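Local structure of putative peptide ABC-transport system periplasmic peptide-binding protein (Campylobacter jejuni, 4OEV) at residues V465-K468 with D469-G472; L221-I224 with F225-D228; E111-N114 with P115-K119; H141-E144 with N145-L148. The protein binds nickel outside the cytoplasmic membrane for an ABC-type importer, belonging to a solute-binding family whose members are more generally assigned to peptide transport. One frame throughout, in Å; residues are numbered along the deposited sequence.

Interaction 1: residues V465-K468 with D469-G472; sequences VYNK and DLKG
Leu470 meets the end of strand 454-467 through its backbone N and its side chain, and here the packing is close. Leu470 N points its hydrogen almost straight at Asn467 O (2.8 Å, 163° at the hydrogen), although the donor stands above the carbonyl plane and not on a lone pair. Leu470 CB lies 4.0 Å from Tyr466 CD2, oblique to the ring, while its CD2 methyl reaches back to Tyr466 CB. The phenol comes to this position because its CG sits between the backbone N and the carbonyl carbon, at a chi1 of 61°. The outer side is looser. The amide of Asn467 leans toward Asp469, its OD1 3.1 Å from Asp469 CB, yet the bond it takes from Asp469 N is long (3.4 Å) and weak. Amide and carboxylate are turned 74° apart, and Asn467 OD1 faces Asp469 OD2, an acceptor like itself, at 3.3 Å; the carboxylate finds its charge partner in Lys1. Lys468 and Lys471 are exposed to solvent, Lys471 CE coming no nearer than 4.2 Å to Lys468 O. This is the geometry of a type I beta turn, Asn467 to Leu470, leading the chain off the end of a beta strand.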
loop_
_atom_site.group_PDB
_atom_site.type_symbol
_atom_site.label_atom_id
_atom_site.label_comp_id
_atom_site.label_asym_id
_atom_site.label_seq_id
_atom_site.Cartn_x
_atom_site.Cartn_y
_atom_site.Cartn_z
ATOM N N VAL A 465 -17.292 6.336 -5.286
ATOM C CA VAL A 465 -18.522 7.070 -5.562
ATOM C C VAL A 465 -18.321 8.020 -6.726
ATOM O O VAL A 465 -17.399 8.833 -6.721
ATOM C CB VAL A 465 -19.025 7.870 -4.377
ATOM C CG1 VAL A 465 -20.308 8.565 -4.768
ATOM C CG2 VAL A 465 -19.242 6.961 -3.167
ATOM N N TYR A 466 -19.175 7.942 -7.720
ATOM C CA TYR A 466 -18.865 8.706 -8.930
ATOM C C TYR A 466 -20.078 9.401 -9.557
ATOM O O TYR A 466 -21.186 8.851 -9.661
ATOM C CB TYR A 466 -18.167 7.781 -9.973
ATOM C CG TYR A 466 -19.050 6.616 -10.406
ATOM C CD1 TYR A 466 -19.066 5.420 -9.676
ATOM C CD2 TYR A 466 -19.895 6.730 -11.494
ATOM C CE1 TYR A 466 -19.915 4.382 -10.037
ATOM C CE2 TYR A 466 -20.736 5.686 -11.872
ATOM C CZ TYR A 466 -20.720 4.515 -11.133
ATOM O OH TYR A 466 -21.554 3.489 -11.492
ATOM N N ASN A 467 -19.845 10.626 -10.000
ATOM C CA ASN A 467 -20.784 11.315 -10.887
ATOM C C ASN A 467 -21.313 10.373 -11.974
ATOM O O ASN A 467 -20.538 9.745 -12.700
ATOM C CB ASN A 467 -20.094 12.523 -11.501
ATOM C CG ASN A 467 -20.991 13.279 -12.410
ATOM O OD1 ASN A 467 -20.766 13.345 -13.609
ATOM N ND2 ASN A 467 -22.039 13.858 -11.834
ATOM N N LYS A 468 -22.638 10.261 -12.061
ATOM C CA LYS A 468 -23.280 9.261 -12.895
ATOM C C LYS A 468 -22.957 9.442 -14.371
ATOM O O LYS A 468 -23.240 8.563 -15.182
ATOM C CB LYS A 468 -24.812 9.306 -12.700
ATOM C CG LYS A 468 -25.535 7.988 -13.015
ATOM C CD LYS A 468 -24.919 6.845 -12.199
ATOM C CE LYS A 468 -25.799 5.598 -12.193
ATOM N NZ LYS A 468 -25.205 4.542 -11.302
ATOM N N ASP A 469 -22.452 10.619 -14.723
ATOM C CA ASP A 469 -22.060 10.891 -16.101
ATOM C C ASP A 469 -20.815 10.094 -16.463
ATOM O O ASP A 469 -20.494 10.004 -17.623
ATOM C CB ASP A 469 -21.802 12.388 -16.320
ATOM C CG ASP A 469 -23.075 13.221 -16.266
ATOM O OD1 ASP A 469 -24.155 12.717 -16.674
ATOM O OD2 ASP A 469 -22.987 14.370 -15.771
ATOM N N LEU A 470 -20.103 9.552 -15.467
ATOM C CA LEU A 470 -18.834 8.852 -15.732
ATOM C C LEU A 470 -18.982 7.453 -16.340
ATOM O O LEU A 470 -19.525 6.534 -15.717
ATOM C CB LEU A 470 -18.022 8.745 -14.460
ATOM C CG LEU A 470 -16.769 9.610 -14.438
ATOM C CD1 LEU A 470 -17.184 11.058 -14.511
ATOM C CD2 LEU A 470 -15.947 9.335 -13.181
ATOM N N LYS A 471 -18.433 7.282 -17.536
ATOM C CA LYS A 471 -18.462 5.988 -18.222
ATOM C C LYS A 471 -17.061 5.385 -18.304
ATOM O O LYS A 471 -16.081 6.118 -18.295
ATOM C CB LYS A 471 -19.046 6.125 -19.631
ATOM C CG LYS A 471 -20.588 6.016 -19.747
ATOM C CD LYS A 471 -21.337 6.951 -18.817
ATOM C CE LYS A 471 -22.884 6.800 -18.937
ATOM N NZ LYS A 471 -23.433 5.582 -18.249
ATOM N N GLY A 472 -16.981 4.055 -18.341
ATOM C CA GLY A 472 -15.739 3.358 -18.627
ATOM C C GLY A 472 -14.997 2.834 -17.399
ATOM O O GLY A 472 -13.961 2.141 -17.539
#

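Interaction 2: residues L221-I224 with F225-D228; sequences LLNI and FKND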
loop_
_atom_site.group_PDB
_atom_site.type_symbol
_atom_site.label_atom_id
_atom_site.label_comp_id
_atom_site.label_asym_id
_atom_site.label_seq_id
_atom_site.Cartn_x
_atom_site.Cartn_y
_atom_site.Cartn_z
ATOM N N LEU A 221 -20.184 7.338 5.420
ATOM C CA LEU A 221 -20.724 8.491 4.727
ATOM C C LEU A 221 -21.550 8.118 3.514
ATOM O O LEU A 221 -22.066 9.006 2.854
ATOM C CB LEU A 221 -19.583 9.422 4.302
ATOM C CG LEU A 221 -18.837 10.074 5.465
ATOM C CD1 LEU A 221 -17.451 10.556 5.051
ATOM C CD2 LEU A 221 -19.652 11.231 6.040
ATOM N N LEU A 222 -21.722 6.819 3.251
ATOM C CA LEU A 222 -22.338 6.365 1.990
ATOM C C LEU A 222 -23.835 6.636 1.955
ATOM O O LEU A 222 -24.475 6.721 0.873
ATOM C CB LEU A 222 -22.098 4.879 1.785
ATOM C CG LEU A 222 -20.739 4.488 1.203
ATOM C CD1 LEU A 222 -20.718 2.992 0.907
ATOM C CD2 LEU A 222 -20.346 5.347 -0.034
ATOM N N ASN A 223 -24.404 6.790 3.136
ATOM C CA ASN A 223 -25.840 7.008 3.181
ATOM C C ASN A 223 -26.271 8.265 2.422
ATOM O O ASN A 223 -27.373 8.306 1.875
ATOM C CB ASN A 223 -26.348 7.095 4.635
ATOM C CG ASN A 223 -26.401 5.743 5.331
ATOM O OD1 ASN A 223 -25.940 4.731 4.794
ATOM N ND2 ASN A 223 -27.007 5.718 6.539
ATOM N N ILE A 224 -25.440 9.298 2.374
ATOM C CA ILE A 224 -25.904 10.468 1.649
ATOM C C ILE A 224 -25.767 10.331 0.120
ATOM O O ILE A 224 -26.146 11.263 -0.588
ATOM C CB ILE A 224 -25.200 11.753 2.095
ATOM C CG1 ILE A 224 -23.733 11.735 1.663
ATOM C CG2 ILE A 224 -25.326 11.923 3.605
ATOM C CD1 ILE A 224 -23.075 13.097 1.763
ATOM N N PHE A 225 -25.249 9.190 -0.372
ATOM C CA PHE A 225 -25.176 8.928 -1.835
ATOM C C PHE A 225 -26.101 7.790 -2.317
ATOM O O PHE A 225 -26.459 7.737 -3.506
ATOM C CB PHE A 225 -23.726 8.608 -2.258
ATOM C CG PHE A 225 -22.822 9.781 -2.135
ATOM C CD1 PHE A 225 -22.893 10.821 -3.042
ATOM C CD2 PHE A 225 -21.954 9.890 -1.042
ATOM C CE1 PHE A 225 -22.094 11.943 -2.898
ATOM C CE2 PHE A 225 -21.144 11.009 -0.896
ATOM C CZ PHE A 225 -21.215 12.036 -1.800
ATOM N N LYS A 226 -26.488 6.880 -1.416
ATOM C CA LYS A 226 -27.272 5.701 -1.816
ATOM C C LYS A 226 -28.617 6.056 -2.431
ATOM O O LYS A 226 -29.149 5.272 -3.212
ATOM C CB LYS A 226 -27.523 4.780 -0.628
ATOM C CG LYS A 226 -26.316 3.929 -0.187
ATOM C CD LYS A 226 -26.549 3.418 1.258
ATOM C CE LYS A 226 -26.577 1.895 1.377
ATOM N NZ LYS A 226 -25.424 1.412 2.242
ATOM N N ASN A 227 -29.176 7.221 -2.097
ATOM C CA ASN A 227 -30.476 7.578 -2.671
ATOM C C ASN A 227 -30.409 8.774 -3.638
ATOM O O ASN A 227 -31.428 9.398 -3.950
ATOM C CB ASN A 227 -31.498 7.869 -1.558
ATOM C CG ASN A 227 -32.855 7.364 -1.918
ATOM O OD1 ASN A 227 -32.991 6.206 -2.325
ATOM N ND2 ASN A 227 -33.869 8.239 -1.865
ATOM N N ASP A 228 -29.198 9.094 -4.087
ATOM C CA ASP A 228 -28.956 10.204 -4.994
ATOM C C ASP A 228 -28.666 9.667 -6.388
ATOM O O ASP A 228 -27.585 9.118 -6.659
ATOM C CB ASP A 228 -27.777 11.066 -4.499
ATOM C CG ASP A 228 -27.659 12.415 -5.238
ATOM O OD1 ASP A 228 -27.080 13.345 -4.647
ATOM O OD2 ASP A 228 -28.115 12.556 -6.401
HETATM O O HOH W 1 -28.716 8.985 -0.427
#
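Ile224 and Phe225 lie side by side and point the same way, the isoleucine running alongside the aromatic ring. Ile224 CG1 makes an off-centre CH-pi contact, 4.1 Å from the centroid of the Phe225 ring, and lies 3.7 Å from both Phe225 CD2 and Phe225 CE2. A chi1 of 69° swings that branch against the ring. Phe225 also meets Phe231 edge to face. The backbone carrying these side chains is a short, weakly bonded helix, about 223-226, in which Leu222 O serves two successive amides and thereby combines 3-10 and alpha-helical bonding. Phe225 N approaches Leu222 O at 2.9 Å, well above the carbonyl plane, whereas Lys226 N, 3.1 Å from the same Leu222 O, lies nearly in line with the C=O bond (169°). Asn223 and Lys226 form a second parallel pair on the exposed side: the aliphatic part of the lysine lies alongside the amide, with Lys226 CD 3.8 Å from Asn223 OD1 and Lys226 CG 3.5 Å from Leu222 O. A water gives a hydrogen bond of 2.8 Å to Asn223 O. Farther on, the carboxylate of Asp228 makes a salt bridge with Lys208 and accepts a hydrogen bond from the backbone N of Asn230.

Interaction 3: residues E111-N114 with P115-K119; sequences EILN and PSHVK
The imidazole of His117 has the amide of Asn114 at its edge, with Asn114 ND2 near the ring plane and 3.8 Å from His117 ND1. The two flat groups are turned 53° apart and their side chains cross at about a right angle. Leu113 CD1 comes obliquely to the same ring, 3.6 Å from His117 CE1, while the ring of Phe66 stacks on it and His117 NE2 is hydrogen-bonded to Asp64 OD1. The amide of Asn114 owes its place to a chi1 of 76°, which folds the group back over the turn; there Asn114 OD1 accepts the N-H of Ser116 N at 2.9 Å, an Asx turn. Farther along the same face, Leu113 CD1 presses tightly on Lys119 CD (3.5 Å). The carboxylate of Glu111 runs beside the lysine chain, yet Glu111 OE1 stays 4.6 Å from Lys119 NZ, too far for a salt bridge. On the other face Ile112 and Val118 pack against helix 81-92. His117 O accepts Leu113 N at 2.9 Å and, weakly, Asn114 N at 3.4 Å. Two residues thus face one: a classic beta bulge, set beside the type I turn Asn114 to His117 at the tip of the antiparallel hairpin 107-114 and 117-122.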
loop_
_atom_site.group_PDB
_atom_site.type_symbol
_atom_site.label_atom_id
_atom_site.label_comp_id
_atom_site.label_asym_id
_atom_site.label_seq_id
_atom_site.Cartn_x
_atom_site.Cartn_y
_atom_site.Cartn_z
ATOM N N GLU A 111 22.259 -6.382 -19.141
ATOM C CA GLU A 111 23.001 -6.347 -20.438
ATOM C C GLU A 111 22.081 -5.946 -21.595
ATOM O O GLU A 111 21.126 -6.665 -21.873
ATOM C CB GLU A 111 23.579 -7.707 -20.793
ATOM C CG GLU A 111 24.599 -8.363 -19.881
ATOM C CD GLU A 111 24.779 -9.823 -20.274
ATOM O OE1 GLU A 111 24.580 -10.697 -19.391
ATOM O OE2 GLU A 111 25.071 -10.079 -21.487
ATOM N N ILE A 112 22.400 -4.864 -22.305
ATOM C CA ILE A 112 21.678 -4.493 -23.524
ATOM C C ILE A 112 22.256 -5.317 -24.686
ATOM O O ILE A 112 23.401 -5.076 -25.066
ATOM C CB ILE A 112 21.821 -2.970 -23.791
ATOM C CG1 ILE A 112 21.181 -2.184 -22.635
ATOM C CG2 ILE A 112 21.191 -2.600 -25.144
ATOM C CD1 ILE A 112 21.575 -0.700 -22.533
ATOM N N LEU A 113 21.529 -6.337 -25.178
ATOM C CA LEU A 113 22.088 -7.233 -26.246
ATOM C C LEU A 113 21.663 -6.771 -27.648
ATOM O O LEU A 113 22.339 -7.058 -28.660
ATOM C CB LEU A 113 21.711 -8.713 -26.006
ATOM C CG LEU A 113 22.361 -9.391 -24.761
ATOM C CD1 LEU A 113 21.752 -10.751 -24.364
ATOM C CD2 LEU A 113 23.868 -9.515 -24.871
ATOM N N ASN A 114 20.524 -6.086 -27.718
ATOM C CA ASN A 114 20.118 -5.389 -28.951
ATOM C C ASN A 114 19.137 -4.275 -28.465
ATOM O O ASN A 114 18.730 -4.269 -27.292
ATOM C CB ASN A 114 19.559 -6.358 -30.041
ATOM C CG ASN A 114 18.133 -6.857 -29.785
ATOM O OD1 ASN A 114 17.206 -6.067 -29.563
ATOM N ND2 ASN A 114 17.946 -8.182 -29.860
ATOM N N PRO A 115 18.823 -3.293 -29.331
ATOM C CA PRO A 115 18.106 -2.089 -28.867
ATOM C C PRO A 115 16.714 -2.322 -28.244
ATOM O O PRO A 115 16.098 -1.404 -27.677
ATOM C CB PRO A 115 17.992 -1.262 -30.151
ATOM C CG PRO A 115 19.219 -1.662 -30.935
ATOM C CD PRO A 115 19.373 -3.127 -30.692
ATOM N N SER A 116 16.226 -3.552 -28.380
ATOM C CA SER A 116 14.922 -3.982 -27.871
ATOM C C SER A 116 15.041 -5.243 -27.012
ATOM O O SER A 116 14.067 -5.958 -26.840
ATOM C CB SER A 116 13.986 -4.245 -29.062
ATOM O OG SER A 116 13.700 -3.033 -29.721
ATOM N N HIS A 117 16.254 -5.535 -26.530
ATOM C CA HIS A 117 16.555 -6.774 -25.818
ATOM C C HIS A 117 17.501 -6.478 -24.654
ATOM O O HIS A 117 18.646 -6.070 -24.866
ATOM C CB HIS A 117 17.231 -7.811 -26.732
ATOM C CG HIS A 117 17.538 -9.129 -26.069
ATOM N ND1 HIS A 117 18.372 -10.074 -26.645
ATOM C CD2 HIS A 117 17.084 -9.685 -24.919
ATOM C CE1 HIS A 117 18.456 -11.130 -25.855
ATOM N NE2 HIS A 117 17.675 -10.924 -24.804
ATOM N N VAL A 118 17.024 -6.699 -23.432
ATOM C CA VAL A 118 17.920 -6.613 -22.265
ATOM C C VAL A 118 17.969 -7.988 -21.628
ATOM O O VAL A 118 17.036 -8.783 -21.722
ATOM C CB VAL A 118 17.532 -5.526 -21.236
ATOM C CG1 VAL A 118 17.555 -4.147 -21.897
ATOM C CG2 VAL A 118 16.178 -5.832 -20.546
ATOM N N LYS A 119 19.134 -8.306 -21.080
ATOM C CA LYS A 119 19.351 -9.569 -20.423
ATOM C C LYS A 119 19.688 -9.215 -18.982
ATOM O O LYS A 119 20.773 -8.701 -18.710
ATOM C CB LYS A 119 20.488 -10.338 -21.096
ATOM C CG LYS A 119 20.738 -11.742 -20.589
ATOM C CD LYS A 119 21.996 -12.300 -21.281
ATOM C CE LYS A 119 21.990 -13.807 -21.331
ATOM N NZ LYS A 119 21.893 -14.337 -19.937
HETATM O O HOH W 2 22.765 -10.186 -17.316
#

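Interaction 4: residues H141-E144 with N145-L148; sequences HLLE and NENL
Leu143 O accepts the N-H of Glu146 N at 2.9 Å, closing a type I beta turn as the chain leaves the helix that begins at Lys140. The bond is nearly straight at the hydrogen (164°), but the donor stands far above the carbonyl plane, 68° out of it. Turned in this way, the backbone lets two leucines five residues apart meet. Their side chains cross at a slant, and the CD1 methyl of Leu148 touches both branches of its partner, lying 3.9 Å from Leu143 CD1 and nearly as close to Leu143 CD2. Leu148 can reach back because its CG is opposite the backbone N (chi1 -163°). Phe86 of helix 81-92 and Phe153 also pack on Leu143, giving this buried group an apolar setting. Glu146 crosses Leu143 at about a right angle; its CG rests 3.3 Å from Leu142 O, and a bend in the chain beyond it sends the carboxylate to a hydrogen bond with Ser151. On the exposed side Glu144 and Asn145 run beside each other in the same direction, with carboxylate and amide planes not far from parallel. The aliphatic start of Glu144 covers the next peptide, its CG 3.3 Å from Asn145 N, while its acid end forms a salt bridge with Lys140, one helical turn back. A water bridges two carbonyls of the bend, donating to Glu144 O at 3.1 Å and to Glu146 O at 2.7 Å.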
loop_
_atom_site.group_PDB
_atom_site.type_symbol
_atom_site.label_atom_id
_atom_site.label_comp_id
_atom_site.label_asym_id
_atom_site.label_seq_id
_atom_site.Cartn_x
_atom_site.Cartn_y
_atom_site.Cartn_z
ATOM N N HIS A 141 17.961 9.989 -20.760
ATOM C CA HIS A 141 18.467 11.197 -21.414
ATOM C C HIS A 141 18.228 12.476 -20.621
ATOM O O HIS A 141 18.825 13.516 -20.964
ATOM C CB HIS A 141 17.859 11.352 -22.830
ATOM C CG HIS A 141 16.407 11.704 -22.826
ATOM N ND1 HIS A 141 15.415 10.750 -22.877
ATOM C CD2 HIS A 141 15.775 12.902 -22.772
ATOM C CE1 HIS A 141 14.230 11.345 -22.853
ATOM N NE2 HIS A 141 14.419 12.652 -22.782
ATOM N N LEU A 142 17.321 12.416 -19.631
ATOM C CA LEU A 142 17.013 13.548 -18.738
ATOM C C LEU A 142 17.606 13.446 -17.305
ATOM O O LEU A 142 17.793 14.469 -16.649
ATOM C CB LEU A 142 15.487 13.719 -18.571
ATOM C CG LEU A 142 14.714 14.086 -19.854
ATOM C CD1 LEU A 142 13.217 13.935 -19.651
ATOM C CD2 LEU A 142 15.043 15.502 -20.325
ATOM N N LEU A 143 17.930 12.238 -16.850
ATOM C CA LEU A 143 18.314 12.019 -15.450
ATOM C C LEU A 143 19.731 11.429 -15.271
ATOM O O LEU A 143 20.229 11.315 -14.134
ATOM C CB LEU A 143 17.270 11.111 -14.798
ATOM C CG LEU A 143 15.859 11.687 -14.581
ATOM C CD1 LEU A 143 14.855 10.564 -14.268
ATOM C CD2 LEU A 143 15.837 12.659 -13.382
ATOM N N GLU A 144 20.397 11.063 -16.372
ATOM C CA GLU A 144 21.660 10.344 -16.205
ATOM C C GLU A 144 22.693 11.230 -15.524
ATOM O O GLU A 144 23.540 10.721 -14.798
ATOM C CB GLU A 144 22.174 9.804 -17.532
ATOM C CG GLU A 144 22.675 10.850 -18.486
ATOM C CD GLU A 144 22.961 10.258 -19.853
ATOM O OE1 GLU A 144 23.521 9.141 -19.880
ATOM O OE2 GLU A 144 22.612 10.889 -20.887
ATOM N N ASN A 145 22.566 12.546 -15.657
ATOM C CA ASN A 145 23.447 13.468 -14.937
ATOM C C ASN A 145 22.776 14.210 -13.784
ATOM O O ASN A 145 23.288 15.224 -13.300
ATOM C CB ASN A 145 24.056 14.472 -15.905
ATOM C CG ASN A 145 25.060 13.832 -16.819
ATOM O OD1 ASN A 145 25.745 12.896 -16.415
ATOM N ND2 ASN A 145 25.171 14.334 -18.054
ATOM N N GLU A 146 21.641 13.684 -13.329
ATOM C CA GLU A 146 20.917 14.318 -12.260
ATOM C C GLU A 146 21.137 13.591 -10.934
ATOM O O GLU A 146 21.461 12.397 -10.904
ATOM C CB GLU A 146 19.438 14.354 -12.617
ATOM C CG GLU A 146 19.144 15.366 -13.732
ATOM C CD GLU A 146 19.142 16.791 -13.207
ATOM O OE1 GLU A 146 18.286 17.108 -12.350
ATOM O OE2 GLU A 146 20.010 17.577 -13.621
ATOM N N ASN A 147 20.961 14.327 -9.845
ATOM C CA ASN A 147 20.795 13.718 -8.526
ATOM C C ASN A 147 19.348 13.318 -8.398
ATOM O O ASN A 147 18.474 14.158 -8.206
ATOM C CB ASN A 147 21.218 14.682 -7.431
ATOM C CG ASN A 147 21.193 14.050 -6.039
ATOM O OD1 ASN A 147 20.552 13.017 -5.806
ATOM N ND2 ASN A 147 21.945 14.645 -5.125
ATOM N N LEU A 148 19.093 12.020 -8.522
ATOM C CA LEU A 148 17.747 11.514 -8.562
ATOM C C LEU A 148 16.946 11.941 -7.327
ATOM O O LEU A 148 15.721 12.076 -7.397
ATOM C CB LEU A 148 17.763 9.993 -8.690
ATOM C CG LEU A 148 16.425 9.394 -9.156
ATOM C CD1 LEU A 148 16.194 9.710 -10.655
ATOM C CD2 LEU A 148 16.389 7.903 -8.884
HETATM O O HOH W 3 23.753 11.288 -11.744
#

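In the fold
The four contacts fall into two pairs. Interactions 1 and 2, with centres about 15 Å apart, touch directly: Val465 CG2 packs on Leu222 CD2 at 3.7 Å, and Val465 CG1 on Phe225 CG at 3.8 Å. Asn230 also serves both, through backbone bonding to Lys468 and through Asp228. Interactions 3 and 4 do not touch, their nearest atoms being about 10 Å apart, but both rest on helix 81-92. The centres of interactions 2 and 3 are about 53 Å apart, on opposite sides of the chain's centre. All four lie away from the nickel site of His26, His480 and His481 and its oxalate pocket.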